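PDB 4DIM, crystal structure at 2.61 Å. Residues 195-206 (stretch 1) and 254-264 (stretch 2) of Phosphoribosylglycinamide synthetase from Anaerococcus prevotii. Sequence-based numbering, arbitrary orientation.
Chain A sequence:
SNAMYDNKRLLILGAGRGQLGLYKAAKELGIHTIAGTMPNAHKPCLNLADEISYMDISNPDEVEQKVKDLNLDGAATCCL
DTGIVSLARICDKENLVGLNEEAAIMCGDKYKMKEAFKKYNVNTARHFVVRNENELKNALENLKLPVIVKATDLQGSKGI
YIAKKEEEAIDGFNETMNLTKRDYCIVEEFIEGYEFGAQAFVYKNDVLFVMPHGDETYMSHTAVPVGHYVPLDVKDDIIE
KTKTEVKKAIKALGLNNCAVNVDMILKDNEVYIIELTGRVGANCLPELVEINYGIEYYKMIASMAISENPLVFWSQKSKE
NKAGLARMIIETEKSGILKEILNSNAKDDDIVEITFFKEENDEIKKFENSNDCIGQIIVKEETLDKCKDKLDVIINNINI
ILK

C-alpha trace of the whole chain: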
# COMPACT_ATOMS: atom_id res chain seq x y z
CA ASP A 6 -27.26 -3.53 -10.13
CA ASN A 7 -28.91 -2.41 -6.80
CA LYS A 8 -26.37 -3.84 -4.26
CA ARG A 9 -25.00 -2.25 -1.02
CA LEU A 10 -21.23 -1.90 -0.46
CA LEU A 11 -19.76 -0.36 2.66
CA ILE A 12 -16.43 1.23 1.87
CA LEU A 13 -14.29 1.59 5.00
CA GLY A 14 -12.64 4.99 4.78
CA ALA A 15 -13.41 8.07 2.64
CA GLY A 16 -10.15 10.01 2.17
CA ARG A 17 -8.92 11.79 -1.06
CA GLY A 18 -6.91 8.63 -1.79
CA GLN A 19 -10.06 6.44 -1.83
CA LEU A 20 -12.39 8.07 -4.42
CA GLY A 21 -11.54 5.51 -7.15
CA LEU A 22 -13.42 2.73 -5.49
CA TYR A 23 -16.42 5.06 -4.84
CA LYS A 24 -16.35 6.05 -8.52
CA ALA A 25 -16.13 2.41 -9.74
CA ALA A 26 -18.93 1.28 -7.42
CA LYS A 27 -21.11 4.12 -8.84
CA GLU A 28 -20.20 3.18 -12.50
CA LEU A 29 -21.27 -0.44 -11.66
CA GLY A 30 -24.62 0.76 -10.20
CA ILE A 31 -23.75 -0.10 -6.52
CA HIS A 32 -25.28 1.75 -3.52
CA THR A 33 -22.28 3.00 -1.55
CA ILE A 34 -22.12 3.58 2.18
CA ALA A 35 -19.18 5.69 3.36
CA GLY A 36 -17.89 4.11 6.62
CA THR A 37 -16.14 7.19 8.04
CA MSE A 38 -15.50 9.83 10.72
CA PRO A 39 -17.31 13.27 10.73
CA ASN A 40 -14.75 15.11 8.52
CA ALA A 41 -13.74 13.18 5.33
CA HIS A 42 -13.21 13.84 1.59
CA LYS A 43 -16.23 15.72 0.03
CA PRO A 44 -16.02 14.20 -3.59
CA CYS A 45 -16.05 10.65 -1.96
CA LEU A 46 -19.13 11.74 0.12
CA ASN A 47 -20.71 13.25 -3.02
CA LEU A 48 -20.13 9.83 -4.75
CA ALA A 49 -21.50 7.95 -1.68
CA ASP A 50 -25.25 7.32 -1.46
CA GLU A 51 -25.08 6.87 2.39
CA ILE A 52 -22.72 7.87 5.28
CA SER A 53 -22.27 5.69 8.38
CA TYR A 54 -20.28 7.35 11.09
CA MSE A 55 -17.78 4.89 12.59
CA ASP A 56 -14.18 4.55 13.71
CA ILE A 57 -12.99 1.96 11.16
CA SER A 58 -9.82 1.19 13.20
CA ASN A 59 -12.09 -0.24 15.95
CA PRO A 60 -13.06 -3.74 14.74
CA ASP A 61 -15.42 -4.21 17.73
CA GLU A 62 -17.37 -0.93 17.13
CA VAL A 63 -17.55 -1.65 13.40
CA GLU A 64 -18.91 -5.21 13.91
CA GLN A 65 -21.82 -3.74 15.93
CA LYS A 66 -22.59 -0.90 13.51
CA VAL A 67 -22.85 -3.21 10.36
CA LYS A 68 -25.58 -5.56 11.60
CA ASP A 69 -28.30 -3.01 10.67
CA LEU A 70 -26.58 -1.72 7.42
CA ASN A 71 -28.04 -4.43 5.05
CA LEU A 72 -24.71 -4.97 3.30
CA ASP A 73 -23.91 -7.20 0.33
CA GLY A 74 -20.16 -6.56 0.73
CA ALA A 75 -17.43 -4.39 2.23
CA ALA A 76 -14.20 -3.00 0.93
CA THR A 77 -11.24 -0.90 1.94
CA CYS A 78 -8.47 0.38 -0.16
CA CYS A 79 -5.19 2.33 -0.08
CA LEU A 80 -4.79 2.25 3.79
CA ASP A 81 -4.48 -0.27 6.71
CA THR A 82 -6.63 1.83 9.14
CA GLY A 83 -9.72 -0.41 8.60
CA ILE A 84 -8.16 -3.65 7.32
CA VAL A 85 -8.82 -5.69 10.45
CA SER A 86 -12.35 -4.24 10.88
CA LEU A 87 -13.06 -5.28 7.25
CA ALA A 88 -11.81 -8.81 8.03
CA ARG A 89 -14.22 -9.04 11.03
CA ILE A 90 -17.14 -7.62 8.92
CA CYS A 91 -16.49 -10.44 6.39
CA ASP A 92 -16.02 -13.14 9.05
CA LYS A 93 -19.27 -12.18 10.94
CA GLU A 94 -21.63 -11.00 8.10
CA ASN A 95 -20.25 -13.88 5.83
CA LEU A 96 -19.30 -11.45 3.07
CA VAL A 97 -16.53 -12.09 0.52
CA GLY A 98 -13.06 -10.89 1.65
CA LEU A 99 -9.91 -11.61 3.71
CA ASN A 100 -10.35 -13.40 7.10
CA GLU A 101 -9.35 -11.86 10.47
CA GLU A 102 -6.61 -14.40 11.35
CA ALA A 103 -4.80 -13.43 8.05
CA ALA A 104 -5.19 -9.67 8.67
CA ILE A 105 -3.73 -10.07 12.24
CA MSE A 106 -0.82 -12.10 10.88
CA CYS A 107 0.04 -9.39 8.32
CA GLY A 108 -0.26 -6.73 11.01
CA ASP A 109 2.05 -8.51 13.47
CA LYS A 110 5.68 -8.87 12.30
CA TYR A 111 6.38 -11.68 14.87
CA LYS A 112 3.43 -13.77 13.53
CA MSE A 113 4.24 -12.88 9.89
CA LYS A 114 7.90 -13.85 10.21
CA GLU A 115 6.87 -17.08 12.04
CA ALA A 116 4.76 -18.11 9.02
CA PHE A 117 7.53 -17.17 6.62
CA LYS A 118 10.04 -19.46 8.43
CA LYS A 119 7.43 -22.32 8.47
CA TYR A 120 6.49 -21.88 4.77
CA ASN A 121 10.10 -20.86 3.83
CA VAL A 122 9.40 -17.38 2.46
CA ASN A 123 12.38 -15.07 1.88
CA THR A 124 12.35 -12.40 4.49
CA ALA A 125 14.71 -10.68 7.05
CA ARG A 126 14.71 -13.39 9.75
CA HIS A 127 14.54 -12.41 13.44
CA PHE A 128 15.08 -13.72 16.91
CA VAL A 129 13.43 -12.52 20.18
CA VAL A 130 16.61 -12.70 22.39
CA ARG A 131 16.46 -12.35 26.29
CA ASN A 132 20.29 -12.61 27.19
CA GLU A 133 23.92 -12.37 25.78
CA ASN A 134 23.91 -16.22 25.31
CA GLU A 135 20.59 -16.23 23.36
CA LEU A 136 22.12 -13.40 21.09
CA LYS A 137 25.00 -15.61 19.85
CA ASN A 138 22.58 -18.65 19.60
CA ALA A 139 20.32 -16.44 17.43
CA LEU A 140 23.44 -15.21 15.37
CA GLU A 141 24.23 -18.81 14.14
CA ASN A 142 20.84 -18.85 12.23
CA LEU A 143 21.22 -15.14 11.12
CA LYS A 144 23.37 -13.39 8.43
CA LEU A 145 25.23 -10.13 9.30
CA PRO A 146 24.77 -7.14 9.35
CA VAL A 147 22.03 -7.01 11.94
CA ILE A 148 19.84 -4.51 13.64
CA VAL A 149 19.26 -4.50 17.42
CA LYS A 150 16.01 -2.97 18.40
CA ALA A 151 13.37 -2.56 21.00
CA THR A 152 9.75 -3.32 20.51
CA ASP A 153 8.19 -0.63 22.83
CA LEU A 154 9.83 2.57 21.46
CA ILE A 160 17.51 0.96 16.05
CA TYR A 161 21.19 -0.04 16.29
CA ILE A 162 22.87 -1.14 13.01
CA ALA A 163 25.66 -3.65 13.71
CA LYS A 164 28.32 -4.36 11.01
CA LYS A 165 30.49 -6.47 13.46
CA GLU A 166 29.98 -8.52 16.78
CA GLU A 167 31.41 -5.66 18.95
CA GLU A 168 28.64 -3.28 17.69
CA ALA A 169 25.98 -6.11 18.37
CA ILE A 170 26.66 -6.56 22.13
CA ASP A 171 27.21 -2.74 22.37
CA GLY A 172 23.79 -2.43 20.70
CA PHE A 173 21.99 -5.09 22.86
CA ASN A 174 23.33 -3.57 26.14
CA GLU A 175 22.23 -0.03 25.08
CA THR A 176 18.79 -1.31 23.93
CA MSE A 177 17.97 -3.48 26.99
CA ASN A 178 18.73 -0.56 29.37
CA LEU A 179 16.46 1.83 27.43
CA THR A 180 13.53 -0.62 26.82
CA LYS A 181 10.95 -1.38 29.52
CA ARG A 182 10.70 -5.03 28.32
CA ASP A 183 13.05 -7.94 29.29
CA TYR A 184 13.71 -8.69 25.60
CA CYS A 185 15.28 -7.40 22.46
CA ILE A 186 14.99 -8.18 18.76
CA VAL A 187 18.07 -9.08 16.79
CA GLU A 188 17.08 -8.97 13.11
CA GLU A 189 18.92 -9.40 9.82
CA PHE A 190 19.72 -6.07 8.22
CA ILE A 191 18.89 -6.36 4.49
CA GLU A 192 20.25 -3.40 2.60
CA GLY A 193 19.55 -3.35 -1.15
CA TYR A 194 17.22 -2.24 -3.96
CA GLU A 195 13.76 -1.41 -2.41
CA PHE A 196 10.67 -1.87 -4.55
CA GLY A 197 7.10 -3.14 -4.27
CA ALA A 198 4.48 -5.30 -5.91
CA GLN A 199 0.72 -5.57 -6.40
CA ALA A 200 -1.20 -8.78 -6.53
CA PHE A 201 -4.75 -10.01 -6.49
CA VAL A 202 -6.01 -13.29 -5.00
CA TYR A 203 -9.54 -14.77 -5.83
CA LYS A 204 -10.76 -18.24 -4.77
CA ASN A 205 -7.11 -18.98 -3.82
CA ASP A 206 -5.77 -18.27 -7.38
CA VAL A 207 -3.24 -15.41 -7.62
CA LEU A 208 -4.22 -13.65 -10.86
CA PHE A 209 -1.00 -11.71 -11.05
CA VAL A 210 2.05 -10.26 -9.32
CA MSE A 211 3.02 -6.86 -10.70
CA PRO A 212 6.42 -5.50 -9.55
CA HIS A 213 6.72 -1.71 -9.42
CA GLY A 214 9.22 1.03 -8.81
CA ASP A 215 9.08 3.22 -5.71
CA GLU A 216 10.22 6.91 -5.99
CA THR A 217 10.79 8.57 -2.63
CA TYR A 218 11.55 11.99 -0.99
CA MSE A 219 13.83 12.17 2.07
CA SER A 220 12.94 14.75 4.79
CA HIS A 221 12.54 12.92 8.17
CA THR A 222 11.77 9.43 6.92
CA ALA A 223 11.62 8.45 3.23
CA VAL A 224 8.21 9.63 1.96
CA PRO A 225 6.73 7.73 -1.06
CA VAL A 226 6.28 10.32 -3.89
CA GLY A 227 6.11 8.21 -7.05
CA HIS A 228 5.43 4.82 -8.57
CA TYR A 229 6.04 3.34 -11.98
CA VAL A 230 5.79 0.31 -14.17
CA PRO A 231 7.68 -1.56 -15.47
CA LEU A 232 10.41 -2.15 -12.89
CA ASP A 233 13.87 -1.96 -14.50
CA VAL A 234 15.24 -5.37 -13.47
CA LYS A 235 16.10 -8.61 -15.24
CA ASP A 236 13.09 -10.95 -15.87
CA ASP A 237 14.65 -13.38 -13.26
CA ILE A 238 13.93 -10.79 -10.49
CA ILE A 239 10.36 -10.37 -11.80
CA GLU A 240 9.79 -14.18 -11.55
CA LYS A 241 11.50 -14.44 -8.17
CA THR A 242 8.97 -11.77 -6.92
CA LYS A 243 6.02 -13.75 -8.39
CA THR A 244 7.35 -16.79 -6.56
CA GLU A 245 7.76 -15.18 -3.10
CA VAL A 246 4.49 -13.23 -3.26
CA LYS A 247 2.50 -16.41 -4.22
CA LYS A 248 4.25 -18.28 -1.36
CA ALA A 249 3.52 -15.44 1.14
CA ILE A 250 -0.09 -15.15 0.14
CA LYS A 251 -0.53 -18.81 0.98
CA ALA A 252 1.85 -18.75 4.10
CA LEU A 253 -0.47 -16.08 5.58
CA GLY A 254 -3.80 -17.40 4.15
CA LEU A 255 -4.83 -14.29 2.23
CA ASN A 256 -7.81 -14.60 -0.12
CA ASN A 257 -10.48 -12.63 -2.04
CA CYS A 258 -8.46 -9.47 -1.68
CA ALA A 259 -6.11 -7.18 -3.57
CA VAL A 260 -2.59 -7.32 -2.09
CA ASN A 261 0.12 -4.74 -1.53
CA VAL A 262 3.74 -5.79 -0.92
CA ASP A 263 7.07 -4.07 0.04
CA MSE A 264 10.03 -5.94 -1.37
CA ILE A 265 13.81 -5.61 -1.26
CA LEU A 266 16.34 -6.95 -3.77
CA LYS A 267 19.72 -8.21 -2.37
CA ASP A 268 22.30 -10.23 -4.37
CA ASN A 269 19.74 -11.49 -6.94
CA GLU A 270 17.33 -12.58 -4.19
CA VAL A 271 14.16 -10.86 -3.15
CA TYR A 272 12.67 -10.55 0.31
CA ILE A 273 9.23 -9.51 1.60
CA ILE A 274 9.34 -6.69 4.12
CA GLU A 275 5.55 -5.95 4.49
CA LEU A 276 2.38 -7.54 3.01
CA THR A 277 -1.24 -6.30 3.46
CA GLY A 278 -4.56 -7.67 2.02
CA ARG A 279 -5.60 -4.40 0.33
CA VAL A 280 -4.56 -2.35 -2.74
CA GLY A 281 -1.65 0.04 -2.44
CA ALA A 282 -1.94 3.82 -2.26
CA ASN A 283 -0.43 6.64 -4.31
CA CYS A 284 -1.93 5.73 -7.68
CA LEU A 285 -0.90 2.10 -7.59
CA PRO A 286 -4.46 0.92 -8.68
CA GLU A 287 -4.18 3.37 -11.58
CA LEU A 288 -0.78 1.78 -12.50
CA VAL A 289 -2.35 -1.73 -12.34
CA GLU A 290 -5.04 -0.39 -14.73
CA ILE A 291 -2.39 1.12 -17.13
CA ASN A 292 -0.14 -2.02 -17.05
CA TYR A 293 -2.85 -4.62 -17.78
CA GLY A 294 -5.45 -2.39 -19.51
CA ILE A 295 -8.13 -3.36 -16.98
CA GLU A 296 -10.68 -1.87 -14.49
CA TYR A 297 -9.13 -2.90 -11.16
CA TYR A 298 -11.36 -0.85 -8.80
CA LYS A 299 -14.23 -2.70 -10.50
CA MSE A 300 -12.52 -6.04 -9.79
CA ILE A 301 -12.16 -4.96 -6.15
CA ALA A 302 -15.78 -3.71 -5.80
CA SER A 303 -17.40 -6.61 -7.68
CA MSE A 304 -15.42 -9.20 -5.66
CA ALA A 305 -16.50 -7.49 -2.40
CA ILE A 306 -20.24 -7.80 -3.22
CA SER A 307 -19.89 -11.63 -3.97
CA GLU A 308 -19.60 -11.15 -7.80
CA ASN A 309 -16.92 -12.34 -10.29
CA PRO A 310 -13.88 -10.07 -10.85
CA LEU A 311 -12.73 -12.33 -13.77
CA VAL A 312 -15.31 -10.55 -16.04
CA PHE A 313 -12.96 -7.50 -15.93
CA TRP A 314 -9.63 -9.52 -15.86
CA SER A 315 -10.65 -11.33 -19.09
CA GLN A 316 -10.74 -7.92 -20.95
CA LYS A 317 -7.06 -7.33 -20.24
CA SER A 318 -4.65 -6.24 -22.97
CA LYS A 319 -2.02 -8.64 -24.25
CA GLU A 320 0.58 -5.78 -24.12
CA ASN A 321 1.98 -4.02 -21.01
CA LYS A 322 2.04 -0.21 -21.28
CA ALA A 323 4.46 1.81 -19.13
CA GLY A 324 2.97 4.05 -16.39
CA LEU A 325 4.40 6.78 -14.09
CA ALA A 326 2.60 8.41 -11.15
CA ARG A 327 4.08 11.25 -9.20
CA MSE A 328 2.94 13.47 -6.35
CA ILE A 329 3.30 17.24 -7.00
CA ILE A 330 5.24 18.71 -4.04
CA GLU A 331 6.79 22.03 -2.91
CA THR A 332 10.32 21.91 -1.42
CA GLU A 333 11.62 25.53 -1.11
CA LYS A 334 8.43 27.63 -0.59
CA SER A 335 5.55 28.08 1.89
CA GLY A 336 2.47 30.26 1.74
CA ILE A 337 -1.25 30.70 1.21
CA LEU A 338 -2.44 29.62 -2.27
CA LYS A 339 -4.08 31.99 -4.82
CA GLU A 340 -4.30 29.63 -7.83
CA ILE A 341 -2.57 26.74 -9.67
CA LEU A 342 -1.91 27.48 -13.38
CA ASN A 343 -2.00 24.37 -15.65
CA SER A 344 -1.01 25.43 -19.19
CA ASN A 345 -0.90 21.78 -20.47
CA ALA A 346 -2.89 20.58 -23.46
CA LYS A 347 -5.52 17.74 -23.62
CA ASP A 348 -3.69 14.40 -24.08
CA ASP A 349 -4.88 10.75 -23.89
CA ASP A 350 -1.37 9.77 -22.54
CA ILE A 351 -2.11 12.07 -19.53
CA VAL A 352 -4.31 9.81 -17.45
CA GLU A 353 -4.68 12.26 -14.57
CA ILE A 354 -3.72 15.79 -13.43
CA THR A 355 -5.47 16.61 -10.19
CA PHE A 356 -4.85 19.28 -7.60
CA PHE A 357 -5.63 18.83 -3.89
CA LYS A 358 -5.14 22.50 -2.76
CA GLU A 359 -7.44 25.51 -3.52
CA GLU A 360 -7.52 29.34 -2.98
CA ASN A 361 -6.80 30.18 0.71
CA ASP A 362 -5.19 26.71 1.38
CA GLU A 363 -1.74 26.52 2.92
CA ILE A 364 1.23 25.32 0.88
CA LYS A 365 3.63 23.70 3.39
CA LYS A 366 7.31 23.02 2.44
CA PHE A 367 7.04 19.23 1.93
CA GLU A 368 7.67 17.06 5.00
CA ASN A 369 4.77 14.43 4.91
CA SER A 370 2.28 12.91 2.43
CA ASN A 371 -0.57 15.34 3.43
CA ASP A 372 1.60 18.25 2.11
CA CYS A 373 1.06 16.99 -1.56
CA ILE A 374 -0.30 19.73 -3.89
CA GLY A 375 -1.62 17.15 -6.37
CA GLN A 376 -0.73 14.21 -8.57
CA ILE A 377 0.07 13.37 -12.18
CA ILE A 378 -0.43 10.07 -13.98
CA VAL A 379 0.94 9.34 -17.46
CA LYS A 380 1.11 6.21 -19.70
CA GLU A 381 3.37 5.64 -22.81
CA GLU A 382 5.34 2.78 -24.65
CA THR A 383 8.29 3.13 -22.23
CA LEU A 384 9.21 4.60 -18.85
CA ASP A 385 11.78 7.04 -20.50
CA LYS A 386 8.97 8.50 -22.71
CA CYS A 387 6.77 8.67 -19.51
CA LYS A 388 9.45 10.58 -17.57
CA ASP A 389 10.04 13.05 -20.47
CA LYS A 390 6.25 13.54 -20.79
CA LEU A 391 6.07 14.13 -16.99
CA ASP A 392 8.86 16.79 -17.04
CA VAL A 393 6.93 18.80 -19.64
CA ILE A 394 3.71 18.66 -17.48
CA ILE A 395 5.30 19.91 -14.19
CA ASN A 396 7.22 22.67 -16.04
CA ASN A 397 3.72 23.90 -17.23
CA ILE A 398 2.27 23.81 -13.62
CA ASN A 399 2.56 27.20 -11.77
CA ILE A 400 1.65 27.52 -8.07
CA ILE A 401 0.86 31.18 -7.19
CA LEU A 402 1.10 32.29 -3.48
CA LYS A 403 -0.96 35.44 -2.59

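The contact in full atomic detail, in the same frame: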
# COMPACT_ATOMS: atom_id res chain seq x y z
N GLU A 195 15.14 -1.36 -2.93
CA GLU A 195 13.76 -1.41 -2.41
C GLU A 195 12.75 -1.18 -3.52
O GLU A 195 12.89 -0.26 -4.32
CB GLU A 195 13.50 -0.39 -1.32
CG GLU A 195 14.35 -0.54 -0.08
CD GLU A 195 14.22 0.61 0.91
OE1 GLU A 195 13.60 1.64 0.57
OE2 GLU A 195 14.76 0.47 2.04
N PHE A 196 11.73 -2.01 -3.57
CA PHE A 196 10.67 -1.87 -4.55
C PHE A 196 9.44 -2.52 -3.97
O PHE A 196 9.48 -2.97 -2.82
CB PHE A 196 11.11 -2.46 -5.92
CG PHE A 196 11.31 -3.95 -5.91
CD1 PHE A 196 10.31 -4.81 -6.33
CD2 PHE A 196 12.44 -4.50 -5.33
CE1 PHE A 196 10.45 -6.19 -6.21
CE2 PHE A 196 12.55 -5.88 -5.17
CZ PHE A 196 11.58 -6.71 -5.67
N GLY A 197 8.35 -2.54 -4.71
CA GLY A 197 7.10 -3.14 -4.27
C GLY A 197 6.45 -4.01 -5.32
O GLY A 197 6.97 -4.20 -6.42
N ALA A 198 5.26 -4.52 -4.98
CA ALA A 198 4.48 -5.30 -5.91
C ALA A 198 3.02 -5.30 -5.54
O ALA A 198 2.69 -5.21 -4.36
CB ALA A 198 4.99 -6.73 -5.96
N GLN A 199 2.16 -5.45 -6.55
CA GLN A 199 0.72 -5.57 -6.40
C GLN A 199 0.34 -6.96 -6.78
O GLN A 199 0.96 -7.56 -7.66
CB GLN A 199 -0.07 -4.57 -7.28
CG GLN A 199 0.11 -3.09 -7.01
CD GLN A 199 -0.21 -2.64 -5.61
OE1 GLN A 199 -1.37 -2.49 -5.24
NE2 GLN A 199 0.80 -2.44 -4.78
N ALA A 200 -0.69 -7.48 -6.18
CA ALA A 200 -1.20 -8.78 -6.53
C ALA A 200 -2.67 -8.82 -6.23
O ALA A 200 -3.24 -7.86 -5.72
CB ALA A 200 -0.44 -9.90 -5.83
N PHE A 201 -3.32 -9.87 -6.68
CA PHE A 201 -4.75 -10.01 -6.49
C PHE A 201 -5.01 -11.49 -6.35
O PHE A 201 -4.56 -12.25 -7.20
CB PHE A 201 -5.48 -9.40 -7.69
CG PHE A 201 -6.97 -9.26 -7.54
CD1 PHE A 201 -7.54 -8.06 -7.16
CD2 PHE A 201 -7.81 -10.31 -7.86
CE1 PHE A 201 -8.92 -7.92 -7.08
CE2 PHE A 201 -9.18 -10.18 -7.75
CZ PHE A 201 -9.73 -8.97 -7.38
N VAL A 202 -5.68 -11.90 -5.26
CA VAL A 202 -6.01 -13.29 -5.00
C VAL A 202 -7.58 -13.48 -4.99
O VAL A 202 -8.29 -12.74 -4.34
CB VAL A 202 -5.29 -13.85 -3.74
CG1 VAL A 202 -5.55 -13.03 -2.49
CG2 VAL A 202 -5.61 -15.33 -3.51
N TYR A 203 -8.09 -14.46 -5.74
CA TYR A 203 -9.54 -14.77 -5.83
C TYR A 203 -9.76 -16.27 -5.87
O TYR A 203 -9.28 -16.93 -6.78
CB TYR A 203 -10.12 -14.13 -7.10
CG TYR A 203 -11.54 -14.53 -7.40
CD1 TYR A 203 -12.58 -14.17 -6.55
CD2 TYR A 203 -11.87 -15.16 -8.59
CE1 TYR A 203 -13.90 -14.47 -6.86
CE2 TYR A 203 -13.19 -15.45 -8.92
CZ TYR A 203 -14.20 -15.12 -8.04
OH TYR A 203 -15.52 -15.36 -8.36
N LYS A 204 -10.49 -16.80 -4.89
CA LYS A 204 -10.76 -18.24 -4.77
C LYS A 204 -9.43 -19.02 -4.77
O LYS A 204 -9.29 -20.05 -5.42
CB LYS A 204 -11.71 -18.74 -5.87
CG LYS A 204 -13.09 -18.11 -5.81
CD LYS A 204 -13.90 -18.52 -7.03
CE LYS A 204 -15.39 -18.26 -6.88
NZ LYS A 204 -16.08 -19.41 -6.25
N ASN A 205 -8.44 -18.45 -4.07
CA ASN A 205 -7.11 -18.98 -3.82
C ASN A 205 -6.19 -19.04 -5.08
O ASN A 205 -5.08 -19.56 -4.99
CB ASN A 205 -7.20 -20.34 -3.10
CG ASN A 205 -7.70 -20.17 -1.66
OD1 ASN A 205 -7.27 -19.27 -0.92
ND2 ASN A 205 -8.64 -21.00 -1.23
N ASP A 206 -6.58 -18.36 -6.19
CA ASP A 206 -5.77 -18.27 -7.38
C ASP A 206 -5.24 -16.82 -7.47
O ASP A 206 -5.99 -15.84 -7.48
CB ASP A 206 -6.57 -18.69 -8.65
CG ASP A 206 -6.92 -20.20 -8.71
OD1 ASP A 206 -5.99 -21.05 -8.53
OD2 ASP A 206 -8.11 -20.53 -8.99
N GLY A 254 -2.39 -17.08 4.37
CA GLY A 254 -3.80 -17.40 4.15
C GLY A 254 -4.66 -16.27 3.62
O GLY A 254 -5.86 -16.21 3.92
N LEU A 255 -4.07 -15.38 2.80
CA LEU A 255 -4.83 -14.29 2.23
C LEU A 255 -5.72 -14.78 1.11
O LEU A 255 -5.27 -15.61 0.33
CB LEU A 255 -3.94 -13.17 1.70
CG LEU A 255 -3.37 -12.20 2.72
CD1 LEU A 255 -2.15 -12.77 3.34
CD2 LEU A 255 -2.96 -10.93 2.06
N ASN A 256 -6.94 -14.24 0.99
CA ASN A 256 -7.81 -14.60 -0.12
C ASN A 256 -8.87 -13.53 -0.38
O ASN A 256 -9.16 -12.72 0.48
CB ASN A 256 -8.48 -15.94 0.17
CG ASN A 256 -9.14 -16.58 -1.02
OD1 ASN A 256 -8.75 -16.35 -2.16
ND2 ASN A 256 -10.20 -17.34 -0.79
N ASN A 257 -9.39 -13.50 -1.61
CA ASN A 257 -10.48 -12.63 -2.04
C ASN A 257 -10.19 -11.18 -1.65
O ASN A 257 -11.03 -10.44 -1.11
CB ASN A 257 -11.79 -13.10 -1.44
CG ASN A 257 -12.20 -14.52 -1.82
OD1 ASN A 257 -11.86 -15.03 -2.89
ND2 ASN A 257 -13.00 -15.18 -0.98
N CYS A 258 -8.97 -10.79 -1.97
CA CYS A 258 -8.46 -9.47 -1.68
C CYS A 258 -7.40 -9.10 -2.66
O CYS A 258 -6.74 -9.96 -3.24
CB CYS A 258 -7.91 -9.40 -0.25
SG CYS A 258 -6.49 -10.48 0.07
N ALA A 259 -7.22 -7.77 -2.82
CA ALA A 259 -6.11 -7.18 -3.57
C ALA A 259 -4.98 -7.14 -2.56
O ALA A 259 -5.26 -7.09 -1.37
CB ALA A 259 -6.50 -5.80 -4.07
N VAL A 260 -3.76 -7.26 -2.99
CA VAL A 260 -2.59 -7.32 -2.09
C VAL A 260 -1.54 -6.29 -2.48
O VAL A 260 -1.29 -6.02 -3.66
CB VAL A 260 -1.99 -8.76 -2.12
CG1 VAL A 260 -0.71 -8.88 -1.29
CG2 VAL A 260 -3.04 -9.81 -1.71
N ASN A 261 -0.91 -5.76 -1.46
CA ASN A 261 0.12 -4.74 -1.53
C ASN A 261 1.32 -5.24 -0.78
O ASN A 261 1.15 -5.67 0.35
CB ASN A 261 -0.39 -3.43 -0.91
CG ASN A 261 0.65 -2.34 -0.94
OD1 ASN A 261 1.00 -1.84 -1.99
ND2 ASN A 261 1.28 -2.08 0.17
N VAL A 262 2.48 -5.26 -1.43
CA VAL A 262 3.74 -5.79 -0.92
C VAL A 262 4.93 -4.80 -1.06
O VAL A 262 5.05 -4.05 -2.06
CB VAL A 262 4.11 -7.11 -1.66
CG1 VAL A 262 5.08 -7.93 -0.82
CG2 VAL A 262 2.86 -7.93 -1.98
N ASP A 263 5.81 -4.82 -0.03
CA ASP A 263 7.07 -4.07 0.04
C ASP A 263 8.15 -5.12 -0.02
O ASP A 263 8.22 -5.98 0.86
CB ASP A 263 7.19 -3.21 1.33
CG ASP A 263 6.12 -2.17 1.57
OD1 ASP A 263 5.62 -1.58 0.58
OD2 ASP A 263 5.87 -1.84 2.75
N MSE A 264 8.94 -5.05 -1.07
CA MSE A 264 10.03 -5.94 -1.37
C MSE A 264 11.39 -5.28 -1.17
O MSE A 264 11.52 -4.06 -1.12
CB MSE A 264 9.97 -6.36 -2.86
CG MSE A 264 8.56 -6.79 -3.45
SE MSE A 264 8.04 -8.52 -2.92
CE MSE A 264 9.75 -9.66 -3.19

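Strands 195-203 and 258-264 run antiparallel, their N-to-C directions 158° apart and their axes approaching to 4.5 Å. Walking along stretch 2, G254 makes no contact, and L255 makes a light contact, its O 3.8 Å from V202 CG1 and its CB 4.5 Å from the same atom. Contact tightens at the two asparagines, whose side-chain carbonyls take amides of the type I' turn Y203-D206: N256 OD1 accepts from N205 N (2.9 Å, 151°) and N257 OD1 from K204 N (3.0 Å, 173°), so the loop before the strand holds the turn.

Regular pairing begins at C258, where C258 N to V202 O (3.1 Å) and V202 N to C258 O (3.0 Å) close a two-bond ring; C258 SG also packs on V202 CG1 at 3.7 Å. A259 sits opposite F201 in a non-hydrogen-bonded pair, its CB 4.0 Å from F201 CD1. V260 repeats the pair of hydrogen bonds with A200: V260 N to A200 O at 2.8 Å and A200 N to V260 O at 3.0 Å. N261 pairs through side chains instead: Q199 NE2 donates to N261 OD1 at 2.9 Å. V262 N bonds A198 O at 2.9 Å. D263 faces G197, where an ideal CB would lie 2.9 Å from V262 O, a clash. Selenomethionine M264 bonds F196 O through its N (2.8 Å), while its CB lies over the F196 ring face, 3.4 Å from the centroid, a CH-pi contact.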